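Local coordinates for DNA repair and telomere maintenance protein nbs1 (PDB 3I0N), which serves as the adaptor subunit of the MRN complex in DNA double-strand break repair, its FHA and BRCT domains recognising phosphorylated partner proteins, at residues A232-S237 / V272-V277. Residues are numbered along the deposited sequence; the frame is centred on the assembly and turned at random.
Sequences AMLNTS and VLNNAV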
ATOM      1  N   ALA A 232     -11.851   4.291 -26.985  1.00 40.37           N
ATOM      2  CA  ALA A 232     -10.709   3.607 -27.572  1.00 40.70           C
ATOM      3  C   ALA A 232      -9.413   4.100 -26.933  1.00 41.06           C
ATOM      4  O   ALA A 232      -9.273   5.285 -26.642  1.00 40.82           O
ATOM      5  CB  ALA A 232     -10.684   3.811 -29.073  1.00 40.76           C
ATOM      6  N   MET A 233      -8.475   3.177 -26.717  1.00 41.74           N
ATOM      7  CA  MET A 233      -7.213   3.464 -26.030  1.00 42.54           C
ATOM      8  C   MET A 233      -6.025   2.807 -26.720  1.00 42.85           C
ATOM      9  O   MET A 233      -6.164   1.757 -27.344  1.00 42.73           O
ATOM     10  CB  MET A 233      -7.255   2.931 -24.602  1.00 42.70           C
ATOM     11  CG  MET A 233      -8.307   3.520 -23.709  1.00 44.08           C
ATOM     12  SD  MET A 233      -7.966   3.037 -22.012  1.00 47.94           S
ATOM     13  CE  MET A 233      -6.692   4.224 -21.578  1.00 46.74           C
ATOM     14  N   LEU A 234      -4.848   3.410 -26.563  1.00 43.49           N
ATOM     15  CA  LEU A 234      -3.607   2.843 -27.092  1.00 43.90           C
ATOM     16  C   LEU A 234      -3.060   1.726 -26.173  1.00 44.21           C
ATOM     17  O   LEU A 234      -3.643   1.432 -25.123  1.00 44.11           O
ATOM     18  CB  LEU A 234      -2.569   3.948 -27.327  1.00 43.86           C
ATOM     19  CG  LEU A 234      -1.711   3.856 -28.596  1.00 44.17           C
ATOM     20  CD1 LEU A 234      -2.449   4.412 -29.815  1.00 44.39           C
ATOM     21  CD2 LEU A 234      -0.403   4.591 -28.406  1.00 44.25           C
ATOM     22  N   ASN A 235      -1.939   1.127 -26.576  1.00 44.61           N
ATOM     23  CA  ASN A 235      -1.416  -0.127 -25.994  1.00 44.91           C
ATOM     24  C   ASN A 235      -0.655  -0.013 -24.665  1.00 45.06           C
ATOM     25  O   ASN A 235      -0.043  -0.990 -24.215  1.00 45.06           O
ATOM     26  CB  ASN A 235      -0.486  -0.833 -26.998  1.00 44.95           C
ATOM     27  CG  ASN A 235      -0.842  -0.547 -28.443  1.00 44.97           C
ATOM     28  OD1 ASN A 235      -0.035  -0.001 -29.193  1.00 45.19           O
ATOM     29  ND2 ASN A 235      -2.049  -0.920 -28.841  1.00 45.18           N
ATOM     30  N   THR A 236      -0.683   1.166 -24.047  1.00 45.16           N
ATOM     31  CA  THR A 236       0.163   1.427 -22.881  1.00 45.04           C
ATOM     32  C   THR A 236      -0.646   1.593 -21.599  1.00 44.76           C
ATOM     33  O   THR A 236      -1.733   2.176 -21.604  1.00 44.55           O
ATOM     34  CB  THR A 236       1.107   2.656 -23.112  1.00 45.22           C
ATOM     35  OG1 THR A 236       1.795   2.508 -24.362  1.00 45.41           O
ATOM     36  CG2 THR A 236       2.147   2.796 -21.988  1.00 45.10           C
ATOM     37  N   SER A 237      -0.085   1.048 -20.519  1.00 44.41           N
ATOM     38  CA  SER A 237      -0.597   1.169 -19.153  1.00 44.04           C
ATOM     39  C   SER A 237      -1.874   0.370 -18.902  1.00 43.70           C
ATOM     40  O   SER A 237      -2.963   0.747 -19.345  1.00 43.47           O
ATOM     41  CB  SER A 237      -0.758   2.638 -18.737  1.00 44.03           C
ATOM     42  OG  SER A 237      -0.938   2.749 -17.335  1.00 43.93           O
ATOM     43  N   VAL A 272      -9.101   7.961 -26.038  1.00 39.31           N
ATOM     44  CA  VAL A 272      -8.111   8.302 -25.034  1.00 39.82           C
ATOM     45  C   VAL A 272      -6.722   8.066 -25.606  1.00 40.54           C
ATOM     46  O   VAL A 272      -6.356   6.941 -25.960  1.00 40.50           O
ATOM     47  CB  VAL A 272      -8.305   7.524 -23.711  1.00 39.79           C
ATOM     48  CG1 VAL A 272      -7.196   7.879 -22.725  1.00 39.83           C
ATOM     49  CG2 VAL A 272      -9.660   7.838 -23.102  1.00 39.38           C
ATOM     50  N   LEU A 273      -5.964   9.153 -25.697  1.00 41.42           N
ATOM     51  CA  LEU A 273      -4.631   9.138 -26.269  1.00 42.39           C
ATOM     52  C   LEU A 273      -3.579   9.256 -25.184  1.00 43.11           C
ATOM     53  O   LEU A 273      -3.845   9.791 -24.104  1.00 43.20           O
ATOM     54  CB  LEU A 273      -4.469  10.299 -27.253  1.00 42.33           C
ATOM     55  CG  LEU A 273      -5.317  10.319 -28.526  1.00 42.47           C
ATOM     56  CD1 LEU A 273      -5.144  11.651 -29.226  1.00 42.84           C
ATOM     57  CD2 LEU A 273      -4.960   9.173 -29.464  1.00 42.98           C
ATOM     58  N   ASN A 274      -2.385   8.747 -25.476  1.00 44.09           N
ATOM     59  CA  ASN A 274      -1.231   8.953 -24.613  1.00 45.10           C
ATOM     60  C   ASN A 274      -0.729  10.380 -24.751  1.00 45.68           C
ATOM     61  O   ASN A 274      -1.068  11.076 -25.713  1.00 45.84           O
ATOM     62  CB  ASN A 274      -0.104   7.981 -24.961  1.00 45.33           C
ATOM     63  CG  ASN A 274      -0.491   6.530 -24.763  1.00 45.83           C
ATOM     64  OD1 ASN A 274       0.060   5.644 -25.418  1.00 46.52           O
ATOM     65  ND2 ASN A 274      -1.434   6.276 -23.855  1.00 46.20           N
ATOM     66  N   ASN A 275       0.096  10.804 -23.800  1.00 46.36           N
ATOM     67  CA  ASN A 275       0.611  12.169 -23.779  1.00 46.91           C
ATOM     68  C   ASN A 275       1.450  12.523 -25.007  1.00 47.32           C
ATOM     69  O   ASN A 275       1.419  13.665 -25.470  1.00 47.42           O
ATOM     70  CB  ASN A 275       1.402  12.425 -22.495  1.00 46.87           C
ATOM     71  CG  ASN A 275       0.551  12.282 -21.236  1.00 47.23           C
ATOM     72  OD1 ASN A 275       1.081  12.288 -20.126  1.00 47.45           O
ATOM     73  ND2 ASN A 275      -0.768  12.155 -21.403  1.00 47.02           N
ATOM     74  N   ALA A 276       2.181  11.544 -25.536  1.00 47.90           N
ATOM     75  CA  ALA A 276       3.056  11.765 -26.693  1.00 48.43           C
ATOM     76  C   ALA A 276       2.282  11.933 -27.994  1.00 48.80           C
ATOM     77  O   ALA A 276       2.585  12.819 -28.798  1.00 48.74           O
ATOM     78  CB  ALA A 276       4.085  10.646 -26.818  1.00 48.46           C
ATOM     79  N   VAL A 277       1.278  11.081 -28.189  1.00 49.33           N
ATOM     80  CA  VAL A 277       0.459  11.107 -29.398  1.00 49.86           C
ATOM     81  C   VAL A 277      -0.587  12.243 -29.366  1.00 50.19           C
ATOM     82  O   VAL A 277      -1.167  12.593 -30.398  1.00 50.29           O
ATOM     83  CB  VAL A 277      -0.165   9.707 -29.690  1.00 49.79           C
ATOM     84  CG1 VAL A 277      -1.310   9.399 -28.739  1.00 50.19           C
ATOM     85  CG2 VAL A 277      -0.601   9.585 -31.143  1.00 49.84           C
TER
HETATM   86  O   HOH W   1      -3.571   4.146 -22.587  1.00 39.47           O
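Met-233 and Val-272 sit side by side on neighbouring strands, their side chains pointing the same way from the sheet. The thioether chain swings CG away from its own carbonyl carbon (chi1 -62°) and bends at chi3, which brings the terminal CE of Met-233 to 3.9 Å from CG1 of Val-272. Both side chains are buried: Leu-244 of helix 238-246 and Ile-294 of helix 294-297 each touch the pair. In the backbone beneath, N of Val-272 donates to O of Ala-232 at 2.7 Å, short and almost straight at 171°, and the CA-H of Met-233 points at O of Val-272.

These are the two central strands of the four-stranded parallel sheet of the second BRCT repeat, 230-233 and 270-272, flanked by 250-253 and 290-292. Ser-237 opens the helix after the first strand, its OG capping N of Ser-240. Asn-274 holds the N-cap position of helix 275-279, though its side chain makes no capping bond, turning instead to Leu-234 and a water.

Farther along the backbones diverge, but Leu-234 and Asn-274 still press together. The flat amide of Asn-274 turns toward 232-237, crossing the side chain of Leu-234 at about a right angle; OD1 of Asn-274 rests 3.2 Å from the CD2 methyl of Leu-234. The loose part is on the exposed side, where OG1 of Thr-236 stays 3.7 Å from OD1 of Asn-274, too far for a direct bond. The other end of the amide works through the water, which accepts from ND2 of Asn-274 in a long 3.3 Å bond and donates to O of Thr-236 at 2.9 Å. With a leucine here, which has neither ND2 nor OD1, the water would probably lose its donor and Thr-236 O its water-mediated link to 272-277.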